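Local structure of ribosome-inactivating protein 3 (Zea mays, 2PQG) at residues Phe2-Pro7 and Leu50-Glu55; Pro7-Asn12 and Lys57-Ser62; Phe190-Arg195 and Ala253-Leu258; Met123-Met128 and Ala199-Gln204. The protein is a maize member of the plant ribosome-inactivating protein family, folded as a mixed beta-sheet packed against a largely helical body. One frame throughout, in Å; residues are numbered along the deposited sequence.

Interaction 1 of 4, residues Phe2-Pro7 and Leu50-Glu55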
loop_
_atom_site.group_PDB
_atom_site.type_symbol
_atom_site.label_atom_id
_atom_site.label_comp_id
_atom_site.label_asym_id
_atom_site.label_seq_id
_atom_site.Cartn_x
_atom_site.Cartn_y
_atom_site.Cartn_z
ATOM N N PHE A 2 -7.102 -1.066 15.725
ATOM C CA PHE A 2 -8.509 -0.912 15.350
ATOM C C PHE A 2 -8.689 -1.515 13.964
ATOM O O PHE A 2 -7.876 -1.327 13.052
ATOM C CB PHE A 2 -8.976 0.551 15.403
ATOM C CG PHE A 2 -8.320 1.425 14.423
ATOM C CD1 PHE A 2 -7.079 1.987 14.693
ATOM C CD2 PHE A 2 -8.949 1.709 13.220
ATOM C CE1 PHE A 2 -6.469 2.830 13.769
ATOM C CE2 PHE A 2 -8.351 2.548 12.291
ATOM C CZ PHE A 2 -7.107 3.111 12.567
ATOM N N THR A 3 -9.792 -2.238 13.798
ATOM C CA THR A 3 -10.012 -3.042 12.599
ATOM C C THR A 3 -10.908 -2.336 11.582
ATOM O O THR A 3 -11.792 -1.562 11.949
ATOM C CB THR A 3 -10.623 -4.413 12.942
ATOM O OG1 THR A 3 -9.684 -5.180 13.708
ATOM C CG2 THR A 3 -10.976 -5.173 11.673
ATOM N N GLU A 4 -10.668 -2.611 10.304
ATOM C CA GLU A 4 -11.605 -2.274 9.241
ATOM C C GLU A 4 -11.822 -3.584 8.465
ATOM O O GLU A 4 -10.950 -4.473 8.449
ATOM C CB GLU A 4 -11.068 -1.215 8.272
ATOM C CG GLU A 4 -10.524 0.019 8.941
ATOM C CD GLU A 4 -11.570 0.796 9.711
ATOM O OE1 GLU A 4 -12.725 0.863 9.244
ATOM O OE2 GLU A 4 -11.228 1.364 10.770
ATOM N N ILE A 5 -12.993 -3.718 7.843
ATOM C CA ILE A 5 -13.329 -4.913 7.072
ATOM C C ILE A 5 -13.878 -4.542 5.703
ATOM O O ILE A 5 -14.800 -3.731 5.599
ATOM C CB ILE A 5 -14.374 -5.784 7.796
ATOM C CG1 ILE A 5 -13.801 -6.295 9.123
ATOM C CG2 ILE A 5 -14.776 -6.957 6.909
ATOM C CD1 ILE A 5 -14.811 -7.035 9.976
ATOM N N PHE A 6 -13.298 -5.120 4.654
ATOM C CA PHE A 6 -13.763 -4.865 3.305
ATOM C C PHE A 6 -14.122 -6.181 2.583
ATOM O O PHE A 6 -13.269 -7.040 2.383
ATOM C CB PHE A 6 -12.707 -4.119 2.472
ATOM C CG PHE A 6 -13.208 -3.701 1.128
ATOM C CD1 PHE A 6 -12.449 -3.919 -0.005
ATOM C CD2 PHE A 6 -14.470 -3.128 0.993
ATOM C CE1 PHE A 6 -12.944 -3.584 -1.269
ATOM C CE2 PHE A 6 -14.974 -2.789 -0.263
ATOM C CZ PHE A 6 -14.208 -3.018 -1.397
ATOM N N PRO A 7 -15.408 -6.360 2.219
ATOM C CA PRO A 7 -15.914 -7.554 1.528
ATOM C C PRO A 7 -15.570 -7.410 0.053
ATOM O O PRO A 7 -16.421 -7.059 -0.772
ATOM C CB PRO A 7 -17.409 -7.504 1.804
ATOM C CG PRO A 7 -17.680 -6.014 1.893
ATOM C CD PRO A 7 -16.495 -5.431 2.589
ATOM N N LEU A 50 0.310 3.053 16.972
ATOM C CA LEU A 50 -1.094 2.789 16.719
ATOM C C LEU A 50 -1.137 2.009 15.400
ATOM O O LEU A 50 -0.457 2.340 14.421
ATOM C CB LEU A 50 -1.977 4.044 16.615
ATOM C CG LEU A 50 -2.191 4.754 17.944
ATOM C CD1 LEU A 50 -2.236 6.255 17.685
ATOM C CD2 LEU A 50 -3.463 4.264 18.618
ATOM N N TRP A 51 -1.928 0.945 15.386
ATOM C CA TRP A 51 -2.052 0.091 14.212
ATOM C C TRP A 51 -3.429 0.056 13.581
ATOM O O TRP A 51 -4.444 -0.018 14.290
ATOM C CB TRP A 51 -1.667 -1.340 14.561
ATOM C CG TRP A 51 -0.208 -1.551 14.867
ATOM C CD1 TRP A 51 0.418 -1.378 16.059
ATOM C CD2 TRP A 51 0.806 -1.951 13.935
ATOM N NE1 TRP A 51 1.763 -1.645 15.934
ATOM C CE2 TRP A 51 2.026 -1.997 14.637
ATOM C CE3 TRP A 51 0.797 -2.271 12.570
ATOM C CZ2 TRP A 51 3.229 -2.346 14.025
ATOM C CZ3 TRP A 51 1.998 -2.618 11.963
ATOM C CH2 TRP A 51 3.197 -2.650 12.693
ATOM N N LEU A 52 -3.466 0.160 12.251
ATOM C CA LEU A 52 -4.721 0.031 11.520
ATOM C C LEU A 52 -4.695 -1.391 10.926
ATOM O O LEU A 52 -3.749 -1.786 10.234
ATOM C CB LEU A 52 -4.859 1.040 10.373
ATOM C CG LEU A 52 -5.842 0.640 9.260
ATOM C CD1 LEU A 52 -7.229 0.392 9.828
ATOM C CD2 LEU A 52 -5.879 1.743 8.212
ATOM N N TYR A 53 -5.723 -2.173 11.233
ATOM C CA TYR A 53 -5.855 -3.539 10.728
ATOM C C TYR A 53 -7.013 -3.612 9.749
ATOM O O TYR A 53 -8.166 -3.384 10.121
ATOM C CB TYR A 53 -6.153 -4.521 11.852
ATOM C CG TYR A 53 -4.937 -5.025 12.571
ATOM C CD1 TYR A 53 -3.983 -4.142 13.063
ATOM C CD2 TYR A 53 -4.747 -6.391 12.779
ATOM C CE1 TYR A 53 -2.863 -4.604 13.752
ATOM C CE2 TYR A 53 -3.629 -6.867 13.468
ATOM C CZ TYR A 53 -2.691 -5.966 13.950
ATOM O OH TYR A 53 -1.582 -6.418 14.627
ATOM N N THR A 54 -6.714 -3.921 8.494
ATOM C CA THR A 54 -7.771 -4.035 7.513
ATOM C C THR A 54 -7.884 -5.479 7.075
ATOM O O THR A 54 -6.926 -6.082 6.600
ATOM C CB THR A 54 -7.532 -3.100 6.294
ATOM O OG1 THR A 54 -6.297 -3.430 5.647
ATOM C CG2 THR A 54 -7.471 -1.659 6.754
ATOM N N GLU A 55 -9.069 -6.039 7.281
ATOM C CA GLU A 55 -9.330 -7.415 6.898
ATOM C C GLU A 55 -10.020 -7.456 5.545
ATOM O O GLU A 55 -11.154 -6.995 5.410
ATOM C CB GLU A 55 -10.220 -8.118 7.924
ATOM C CG GLU A 55 -10.206 -9.634 7.774
ATOM C CD GLU A 55 -11.390 -10.313 8.431
ATOM O OE1 GLU A 55 -11.713 -9.951 9.581
ATOM O OE2 GLU A 55 -11.993 -11.213 7.802
#

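Interaction 2 of 4, residues Pro7-Asn12 and Lys57-Ser62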
loop_
_atom_site.group_PDB
_atom_site.type_symbol
_atom_site.label_atom_id
_atom_site.label_comp_id
_atom_site.label_asym_id
_atom_site.label_seq_id
_atom_site.Cartn_x
_atom_site.Cartn_y
_atom_site.Cartn_z
ATOM N N PRO A 7 -15.408 -6.360 2.219
ATOM C CA PRO A 7 -15.914 -7.554 1.528
ATOM C C PRO A 7 -15.570 -7.410 0.053
ATOM O O PRO A 7 -16.421 -7.059 -0.772
ATOM C CB PRO A 7 -17.409 -7.504 1.804
ATOM C CG PRO A 7 -17.680 -6.014 1.893
ATOM C CD PRO A 7 -16.495 -5.431 2.589
ATOM N N VAL A 8 -14.314 -7.685 -0.283
ATOM C CA VAL A 8 -13.832 -7.506 -1.649
ATOM C C VAL A 8 -14.935 -7.776 -2.668
ATOM O O VAL A 8 -15.356 -6.876 -3.396
ATOM C CB VAL A 8 -12.633 -8.424 -1.949
ATOM C CG1 VAL A 8 -11.990 -8.039 -3.273
ATOM C CG2 VAL A 8 -11.618 -8.357 -0.817
ATOM N N GLU A 9 -15.397 -9.021 -2.717
ATOM C CA GLU A 9 -16.216 -9.491 -3.807
ATOM C C GLU A 9 -17.600 -8.895 -3.873
ATOM O O GLU A 9 -18.290 -9.024 -4.886
ATOM C CB GLU A 9 -16.296 -11.021 -3.768
ATOM C CG GLU A 9 -15.020 -11.736 -4.170
ATOM C CD GLU A 9 -15.265 -13.191 -4.542
ATOM O OE1 GLU A 9 -15.768 -13.448 -5.656
ATOM O OE2 GLU A 9 -14.966 -14.078 -3.716
ATOM N N ASP A 10 -17.998 -8.241 -2.789
ATOM C CA ASP A 10 -19.309 -7.623 -2.718
ATOM C C ASP A 10 -19.401 -6.419 -3.648
ATOM O O ASP A 10 -19.051 -5.302 -3.267
ATOM C CB ASP A 10 -19.612 -7.178 -1.294
ATOM C CG ASP A 10 -20.986 -6.588 -1.166
ATOM O OD1 ASP A 10 -21.713 -6.569 -2.182
ATOM O OD2 ASP A 10 -21.341 -6.147 -0.057
ATOM N N ALA A 11 -19.894 -6.659 -4.858
ATOM C CA ALA A 11 -20.045 -5.622 -5.863
ATOM C C ALA A 11 -20.883 -4.423 -5.413
ATOM O O ALA A 11 -20.719 -3.328 -5.947
ATOM C CB ALA A 11 -20.635 -6.218 -7.114
ATOM N N ASN A 12 -21.775 -4.611 -4.442
ATOM C CA ASN A 12 -22.603 -3.498 -3.964
ATOM C C ASN A 12 -21.883 -2.566 -2.969
ATOM O O ASN A 12 -22.387 -1.491 -2.653
ATOM C CB ASN A 12 -23.882 -4.024 -3.305
ATOM C CG ASN A 12 -24.749 -4.838 -4.249
ATOM O OD1 ASN A 12 -25.218 -4.343 -5.276
ATOM N ND2 ASN A 12 -24.981 -6.095 -3.890
ATOM N N LYS A 57 -11.730 -9.629 2.782
ATOM C CA LYS A 57 -12.369 -10.928 2.611
ATOM C C LYS A 57 -12.966 -11.132 1.237
ATOM O O LYS A 57 -13.441 -10.170 0.604
ATOM C CB LYS A 57 -13.507 -11.095 3.615
ATOM C CG LYS A 57 -13.286 -10.419 4.966
ATOM C CD LYS A 57 -14.596 -10.101 5.681
ATOM C CE LYS A 57 -14.933 -11.150 6.715
ATOM N NZ LYS A 57 -16.263 -11.762 6.467
ATOM N N THR A 58 -12.911 -12.365 0.755
ATOM C CA THR A 58 -13.641 -12.735 -0.440
ATOM C C THR A 58 -14.897 -13.497 -0.060
ATOM O O THR A 58 -15.438 -13.335 1.034
ATOM C CB THR A 58 -12.785 -13.607 -1.377
ATOM O OG1 THR A 58 -12.622 -14.911 -0.805
ATOM C CG2 THR A 58 -11.418 -12.977 -1.591
ATOM N N ARG A 59 -15.349 -14.333 -0.982
ATOM C CA ARG A 59 -16.373 -15.346 -0.700
ATOM C C ARG A 59 -15.699 -16.640 -0.248
ATOM O O ARG A 59 -16.338 -17.539 0.311
ATOM C CB ARG A 59 -17.138 -15.665 -1.985
ATOM C CG ARG A 59 -17.752 -17.071 -2.031
ATOM C CD ARG A 59 -18.428 -17.374 -3.354
ATOM N NE ARG A 59 -19.191 -18.619 -3.304
ATOM C CZ ARG A 59 -18.687 -19.798 -2.942
ATOM N NH1 ARG A 59 -17.411 -19.901 -2.590
ATOM N NH2 ARG A 59 -19.457 -20.879 -2.935
ATOM N N THR A 60 -14.396 -16.732 -0.490
ATOM C CA THR A 60 -13.653 -17.958 -0.219
ATOM C C THR A 60 -12.747 -17.803 0.999
ATOM O O THR A 60 -12.843 -18.566 1.960
ATOM C CB THR A 60 -12.802 -18.383 -1.430
ATOM O OG1 THR A 60 -13.660 -18.827 -2.489
ATOM C CG2 THR A 60 -11.855 -19.509 -1.046
ATOM N N SER A 61 -11.867 -16.808 0.949
ATOM C CA SER A 61 -10.785 -16.690 1.907
ATOM C C SER A 61 -10.683 -15.273 2.443
ATOM O O SER A 61 -11.586 -14.461 2.248
ATOM C CB SER A 61 -9.466 -17.081 1.250
ATOM O OG SER A 61 -8.475 -17.331 2.226
ATOM N N SER A 62 -9.578 -14.980 3.124
ATOM C CA SER A 62 -9.355 -13.647 3.672
ATOM C C SER A 62 -7.958 -13.472 4.265
ATOM O O SER A 62 -7.251 -14.452 4.540
ATOM C CB SER A 62 -10.393 -13.334 4.759
ATOM O OG SER A 62 -10.205 -14.164 5.896
HETATM O O HOH W 1 -13.159 -16.259 -3.909
#

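Interaction 3 of 4, residues Phe190-Arg195 and Ala253-Leu258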
loop_
_atom_site.group_PDB
_atom_site.type_symbol
_atom_site.label_atom_id
_atom_site.label_comp_id
_atom_site.label_asym_id
_atom_site.label_seq_id
_atom_site.Cartn_x
_atom_site.Cartn_y
_atom_site.Cartn_z
ATOM N N PHE A 190 -3.382 9.112 -0.754
ATOM C CA PHE A 190 -3.715 9.988 -1.867
ATOM C C PHE A 190 -5.141 9.885 -2.362
ATOM O O PHE A 190 -5.596 8.792 -2.704
ATOM C CB PHE A 190 -2.801 9.696 -3.063
ATOM C CG PHE A 190 -1.345 9.839 -2.772
ATOM C CD1 PHE A 190 -0.650 8.838 -2.103
ATOM C CD2 PHE A 190 -0.662 10.982 -3.166
ATOM C CE1 PHE A 190 0.716 8.972 -1.838
ATOM C CE2 PHE A 190 0.697 11.122 -2.907
ATOM C CZ PHE A 190 1.389 10.118 -2.239
ATOM N N ASN A 191 -5.845 11.014 -2.419
ATOM C CA ASN A 191 -7.200 10.998 -2.947
ATOM C C ASN A 191 -7.105 10.987 -4.477
ATOM O O ASN A 191 -8.106 10.832 -5.175
ATOM C CB ASN A 191 -8.029 12.192 -2.449
ATOM C CG ASN A 191 -7.251 13.488 -2.416
ATOM O OD1 ASN A 191 -7.826 14.571 -2.511
ATOM N ND2 ASN A 191 -5.943 13.389 -2.260
ATOM N N THR A 192 -5.891 11.142 -5.001
ATOM C CA THR A 192 -5.703 11.091 -6.444
ATOM C C THR A 192 -5.744 9.604 -6.843
ATOM O O THR A 192 -6.194 9.247 -7.929
ATOM C CB THR A 192 -4.351 11.750 -6.871
ATOM O OG1 THR A 192 -4.183 11.637 -8.293
ATOM C CG2 THR A 192 -3.174 11.101 -6.150
ATOM N N VAL A 193 -5.288 8.746 -5.935
ATOM C CA VAL A 193 -5.281 7.306 -6.159
ATOM C C VAL A 193 -6.657 6.704 -5.863
ATOM O O VAL A 193 -7.151 5.868 -6.625
ATOM C CB VAL A 193 -4.229 6.606 -5.268
ATOM C CG1 VAL A 193 -4.433 5.092 -5.296
ATOM C CG2 VAL A 193 -2.836 6.962 -5.762
ATOM N N SER A 194 -7.271 7.120 -4.758
ATOM C CA SER A 194 -8.583 6.611 -4.411
ATOM C C SER A 194 -9.594 7.013 -5.490
ATOM O O SER A 194 -10.513 6.249 -5.786
ATOM C CB SER A 194 -9.016 7.132 -3.043
ATOM O OG SER A 194 -9.032 8.542 -3.018
ATOM N N ARG A 195 -9.431 8.195 -6.090
ATOM C CA ARG A 195 -10.354 8.613 -7.150
ATOM C C ARG A 195 -10.172 7.739 -8.389
ATOM O O ARG A 195 -11.141 7.320 -9.011
ATOM C CB ARG A 195 -10.140 10.073 -7.552
ATOM C CG ARG A 195 -10.609 11.094 -6.535
ATOM C CD ARG A 195 -10.863 12.439 -7.202
ATOM N NE ARG A 195 -9.690 12.924 -7.924
ATOM C CZ ARG A 195 -8.666 13.556 -7.358
ATOM N NH1 ARG A 195 -7.641 13.952 -8.102
ATOM N NH2 ARG A 195 -8.677 13.805 -6.053
ATOM N N ALA A 253 -4.022 19.800 -2.585
ATOM C CA ALA A 253 -5.216 19.354 -1.878
ATOM C C ALA A 253 -6.047 18.400 -2.737
ATOM O O ALA A 253 -6.910 17.671 -2.239
ATOM C CB ALA A 253 -6.057 20.553 -1.456
ATOM N N ARG A 254 -5.792 18.390 -4.034
ATOM C CA ARG A 254 -6.518 17.511 -4.953
ATOM C C ARG A 254 -5.754 16.202 -5.129
ATOM O O ARG A 254 -6.202 15.300 -5.850
ATOM C CB ARG A 254 -6.618 18.167 -6.322
ATOM C CG ARG A 254 -7.794 19.082 -6.522
ATOM C CD ARG A 254 -8.600 18.689 -7.753
ATOM N NE ARG A 254 -9.317 17.426 -7.572
ATOM C CZ ARG A 254 -10.183 16.922 -8.448
ATOM N NH1 ARG A 254 -10.445 17.572 -9.575
ATOM N NH2 ARG A 254 -10.794 15.771 -8.197
ATOM N N ILE A 255 -4.640 16.071 -4.421
ATOM C CA ILE A 255 -3.734 14.956 -4.588
ATOM C C ILE A 255 -3.491 14.091 -3.368
ATOM O O ILE A 255 -3.618 12.873 -3.434
ATOM C CB ILE A 255 -2.390 15.546 -5.101
ATOM C CG1 ILE A 255 -2.547 16.084 -6.531
ATOM C CG2 ILE A 255 -1.275 14.538 -5.020
ATOM C CD1 ILE A 255 -1.300 16.763 -7.067
ATOM N N VAL A 256 -3.084 14.736 -2.282
ATOM C CA VAL A 256 -2.839 14.025 -1.033
ATOM C C VAL A 256 -4.007 14.263 -0.086
ATOM O O VAL A 256 -4.529 15.374 0.017
ATOM C CB VAL A 256 -1.536 14.473 -0.338
ATOM C CG1 VAL A 256 -0.346 13.810 -1.006
ATOM C CG2 VAL A 256 -1.411 15.982 -0.402
ATOM N N ALA A 257 -4.422 13.205 0.601
ATOM C CA ALA A 257 -5.536 13.281 1.537
ATOM C C ALA A 257 -5.017 13.377 2.962
ATOM O O ALA A 257 -5.580 14.094 3.780
ATOM C CB ALA A 257 -6.441 12.054 1.380
ATOM N N LEU A 258 -3.936 12.661 3.254
ATOM C CA LEU A 258 -3.347 12.681 4.586
ATOM C C LEU A 258 -1.838 12.908 4.507
ATOM O O LEU A 258 -1.130 12.187 3.795
ATOM C CB LEU A 258 -3.626 11.359 5.298
ATOM C CG LEU A 258 -5.091 10.954 5.475
ATOM C CD1 LEU A 258 -5.154 9.483 5.875
ATOM C CD2 LEU A 258 -5.766 11.841 6.513
#

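Interaction 4 of 4, residues Met123-Met128 and Ala199-Gln204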
loop_
_atom_site.group_PDB
_atom_site.type_symbol
_atom_site.label_atom_id
_atom_site.label_comp_id
_atom_site.label_asym_id
_atom_site.label_seq_id
_atom_site.Cartn_x
_atom_site.Cartn_y
_atom_site.Cartn_z
ATOM N N MET A 123 -4.840 -2.550 -11.016
ATOM C CA MET A 123 -5.737 -2.636 -9.871
ATOM C C MET A 123 -7.180 -2.864 -10.282
ATOM O O MET A 123 -7.502 -2.870 -11.473
ATOM C CB MET A 123 -5.592 -1.370 -9.006
ATOM C CG MET A 123 -4.155 -1.098 -8.579
ATOM S SD MET A 123 -3.958 0.549 -7.870
ATOM C CE MET A 123 -3.760 1.548 -9.347
ATOM N N GLY A 124 -8.042 -3.034 -9.286
ATOM C CA GLY A 124 -9.443 -3.307 -9.534
ATOM C C GLY A 124 -9.940 -4.291 -8.481
ATOM O O GLY A 124 -9.163 -4.814 -7.671
ATOM N N ARG A 125 -11.246 -4.528 -8.459
ATOM C CA ARG A 125 -11.843 -5.431 -7.482
ATOM C C ARG A 125 -11.405 -6.858 -7.787
ATOM O O ARG A 125 -10.976 -7.588 -6.889
ATOM C CB ARG A 125 -13.369 -5.317 -7.522
ATOM C CG ARG A 125 -14.082 -6.146 -6.480
ATOM C CD ARG A 125 -15.569 -6.197 -6.774
ATOM N NE ARG A 125 -16.210 -4.890 -6.657
ATOM C CZ ARG A 125 -16.426 -4.261 -5.505
ATOM N NH1 ARG A 125 -17.019 -3.075 -5.505
ATOM N NH2 ARG A 125 -16.059 -4.813 -4.352
ATOM N N ALA A 126 -11.496 -7.249 -9.057
ATOM C CA ALA A 126 -11.089 -8.596 -9.446
ATOM C C ALA A 126 -9.616 -8.812 -9.095
ATOM O O ALA A 126 -9.224 -9.895 -8.652
ATOM C CB ALA A 126 -11.313 -8.808 -10.939
ATOM N N GLU A 127 -8.813 -7.770 -9.300
ATOM C CA GLU A 127 -7.384 -7.803 -9.001
ATOM C C GLU A 127 -7.161 -7.958 -7.501
ATOM O O GLU A 127 -6.221 -8.627 -7.075
ATOM C CB GLU A 127 -6.712 -6.509 -9.470
ATOM C CG GLU A 127 -6.723 -6.268 -10.976
ATOM C CD GLU A 127 -5.731 -7.145 -11.723
ATOM O OE1 GLU A 127 -4.830 -7.731 -11.073
ATOM O OE2 GLU A 127 -5.851 -7.234 -12.970
ATOM N N MET A 128 -8.019 -7.331 -6.699
ATOM C CA MET A 128 -7.904 -7.427 -5.246
ATOM C C MET A 128 -8.411 -8.789 -4.744
ATOM O O MET A 128 -7.914 -9.319 -3.746
ATOM C CB MET A 128 -8.693 -6.303 -4.572
ATOM C CG MET A 128 -8.484 -6.240 -3.068
ATOM S SD MET A 128 -9.448 -4.931 -2.265
ATOM C CE MET A 128 -8.488 -3.479 -2.623
ATOM N N ALA A 199 -12.855 4.869 -9.596
ATOM C CA ALA A 199 -13.471 5.052 -10.896
ATOM C C ALA A 199 -13.416 3.779 -11.742
ATOM O O ALA A 199 -14.388 3.451 -12.423
ATOM C CB ALA A 199 -12.806 6.196 -11.633
ATOM N N GLY A 200 -12.301 3.055 -11.698
ATOM C CA GLY A 200 -12.204 1.850 -12.502
ATOM C C GLY A 200 -12.218 0.557 -11.710
ATOM O O GLY A 200 -11.879 -0.503 -12.232
ATOM N N PHE A 201 -12.637 0.633 -10.455
ATOM C CA PHE A 201 -12.652 -0.542 -9.594
ATOM C C PHE A 201 -13.417 -1.761 -10.108
ATOM O O PHE A 201 -13.057 -2.892 -9.787
ATOM C CB PHE A 201 -13.179 -0.163 -8.215
ATOM C CG PHE A 201 -12.791 -1.133 -7.134
ATOM C CD1 PHE A 201 -13.753 -1.916 -6.496
ATOM C CD2 PHE A 201 -11.465 -1.247 -6.741
ATOM C CE1 PHE A 201 -13.398 -2.788 -5.490
ATOM C CE2 PHE A 201 -11.101 -2.127 -5.729
ATOM C CZ PHE A 201 -12.070 -2.895 -5.102
ATOM N N ASN A 202 -14.468 -1.542 -10.889
ATOM C CA ASN A 202 -15.245 -2.658 -11.418
ATOM C C ASN A 202 -15.100 -2.797 -12.926
ATOM O O ASN A 202 -15.864 -3.526 -13.550
ATOM C CB ASN A 202 -16.729 -2.491 -11.086
ATOM C CG ASN A 202 -16.979 -2.285 -9.610
ATOM O OD1 ASN A 202 -16.590 -3.103 -8.785
ATOM N ND2 ASN A 202 -17.641 -1.187 -9.269
ATOM N N SER A 203 -14.140 -2.096 -13.521
ATOM C CA SER A 203 -13.967 -2.197 -14.963
ATOM C C SER A 203 -13.435 -3.586 -15.275
ATOM O O SER A 203 -12.699 -4.184 -14.486
ATOM C CB SER A 203 -13.022 -1.113 -15.495
ATOM O OG SER A 203 -11.733 -1.228 -14.933
ATOM N N GLN A 204 -13.820 -4.097 -16.435
ATOM C CA GLN A 204 -13.427 -5.429 -16.843
ATOM C C GLN A 204 -11.942 -5.664 -17.090
ATOM O O GLN A 204 -11.483 -6.802 -17.031
ATOM C CB GLN A 204 -14.215 -5.824 -18.084
ATOM C CG GLN A 204 -13.963 -7.243 -18.523
ATOM C CD GLN A 204 -14.828 -7.638 -19.688
ATOM O OE1 GLN A 204 -14.830 -6.973 -20.724
ATOM N NE2 GLN A 204 -15.576 -8.726 -19.531
#

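Interaction 1 of 4, residues Phe2-Pro7 and Leu50-Glu55
Two groups of strand 2-7 converge on the carbonyl oxygen of Y53: E4 N bonds to Y53 O at 2.6 Å, and T3 CA lies 3.1 Å from Y53 O in a CA-H...O contact. Donor and acceptor alternate along the parallel pair. F2 N donates to W51 O and F2 O accepts from Y53 N; E4, two residues on, does likewise with Y53 and E55. The bond E55 N to E4 O, 2.7 Å long, is almost straight (175°). F6 N closes the series on E55 O.

F2, E4, L52 and T54 share one face. In F2, chi1 (65°) puts CG between the backbone N and the carbonyl carbon. L52 CA lies over the F2 ring, 4.2 Å from its centroid and off toward the rim. L52 CD1 touches both F2 CE2, at 3.5 Å, and E4 CG, at 3.4 Å, with the E4 and L52 side chains crossing at about a right angle. E4 OE2 lies in the ring plane at the edge of F2 and close to D25 OD1, a pairing of acids that may raise the proton affinity of one of them. T3, I5, Y53 and E55 occupy the other face, where I5 and E55 run side by side. Helix 15-27 covers the E4 and L52 face through F18 and V22, and the parallel pair with that helix in its connection is a beta-alpha-beta crossover at the edge of the mixed sheet.

Interaction 2 of 4, residues Pro7-Asn12 and Lys57-Ser62
E9 stretches its side chain toward the loop 57-62, crossing T58 and R59 obliquely. CD is nearly anti (chi2 -162°), and the extended chain passes T58 with E9 CG 4.0 Å from T58 CB. The carboxylate then reaches the backbone of the loop: R59 N donates to E9 OE2 at 2.8 Å, on the anti side and 31° out of the carboxylate plane. R59 CB lies close to the same oxygen, but the rest of R59 runs away from it, with the carboxylate and guanidinium planes 52° apart. E9 thus holds R59 by its main chain; R59 NE is 6.2 Å from E9 OE2, and any attraction between the charges would be long-range. A water donates to E9 OE2 and accepts from T60 OG1 at 3.0 Å, linking the acid to the next residue of the loop; its bond from T58 OG1 is weak.

T58 OG1 accepts from T60 N at 2.6 Å and from S61 N at 2.7 Å, making an ST turn and an ST motif, and it is also hydrogen-bonded to N133. V8 CB points toward 57-62, and CB and CG2 both lie near K57 O, while V8 N makes a weak, bent bond to K57 O at 2.8 Å. V8 also packs on M128 and T129 of helix 125-135. P7 starts a type I turn to D10. P7 and K57 are the last parallel bridge; beyond it residues 58-61 connect strands 51-57 and 62-68 as a beta hairpin, with T58 N bonded to S61 O.

Interaction 3 of 4, residues Phe190-Arg195 and Ala253-Leu258
F190 and I255 form the tight side of this contact. The carbonyl oxygen of I255 lies at the edge of the F190 ring, near its plane, with I255 O 3.5 Å from F190 CD2. V256 CG1 comes obliquely to F190 CE2, also at 3.5 Å, and W220 meets the same ring from outside the two segments. T192 and I255 point the same way, side by side, and T192 N donates to I255 O over 3.3 Å; the hydroxyl of T192 bonds instead to Q213. The N191 amide is squeezed against the backbone of 255-257, and its modelled position is doubtful.

F190 is the break between two consecutive helices, closing 171-189 and standing at the N-cap of 191-199, and 253-258 packs on this junction.

Toward solvent the packing gives way to two exposed arginines. R195 grips R254 O end-on with NH1 at 3.0 Å and NH2 at 2.9 Å, the oxygen only 3° out of the guanidinium plane. R254 NH2 sits over one face of that guanidinium, 3.1 Å from R195 NE, with T192 CA over the opposite face; two like charges this close probably repel, and the carbonyl bonds would offset part of the cost.

Interaction 4 of 4, residues Met123-Met128 and Ala199-Gln204
R125 crosses the F201 ring and meets N202 on the way to V8 and Y13. Its CB lies over a face of the ring, 3.2 Å from F201 CE1. CG, anti to the backbone N (chi1 -176°), follows at 3.6 Å from F201 CE1. NE makes the main bond to N202, R125 NE to N202 OD1 at 2.8 Å, with the oxygen near the guanidinium plane and the amide almost coplanar with it. CZ has F201 CE1 3.4 Å above the centre of the guanidinium; the two planes stand 81° apart, so the ring turns its edge to the guanidinium face. At the tip NH1 adds a weak bond to N202 OD1 and bonds Y13 O, while NH2 lies very close to V8 O, a probable hydrogen bond, modelled short.

This is the N-terminus of helix 125-135, with G124 at the N-cap, at angles (phi 143°) open to a residue without CB. R125 N lies over the centre of the F201 ring and donates to F201 O at 2.8 Å, so the loop's carbonyl takes up an NH of the first turn. That loop folds as a type I turn from G200 to S203. M128 CE meets the ring edge near its plane, 4.3 Å from F201 CE2, and the rings of F6 and Y15 border F201 as well.

How the interactions relate
Interactions 1 and 2 follow the same two chain runs: strand 2-7 and strand 51-57 pair by regular main-chain bonds, then part after the P7-K57 bridge into surface loops where a carboxylate, hydroxyls and a water take over. Interaction 4 is the buried one; it meets interaction 1 through F6, which packs against R125, M128 and F201, and interaction 2 through a probable bond of R125 NH2 to V8 O, joining helix 125-135 to the end of the edge strand 2-7 and the loop that follows. Interaction 3 stands apart, about 8 Å from interaction 1 at the nearest atoms. Partly buried, it combines a buried F190 packed on aliphatic side chains with exposed arginines, and helix 191-199 connects it along the chain to interaction 4.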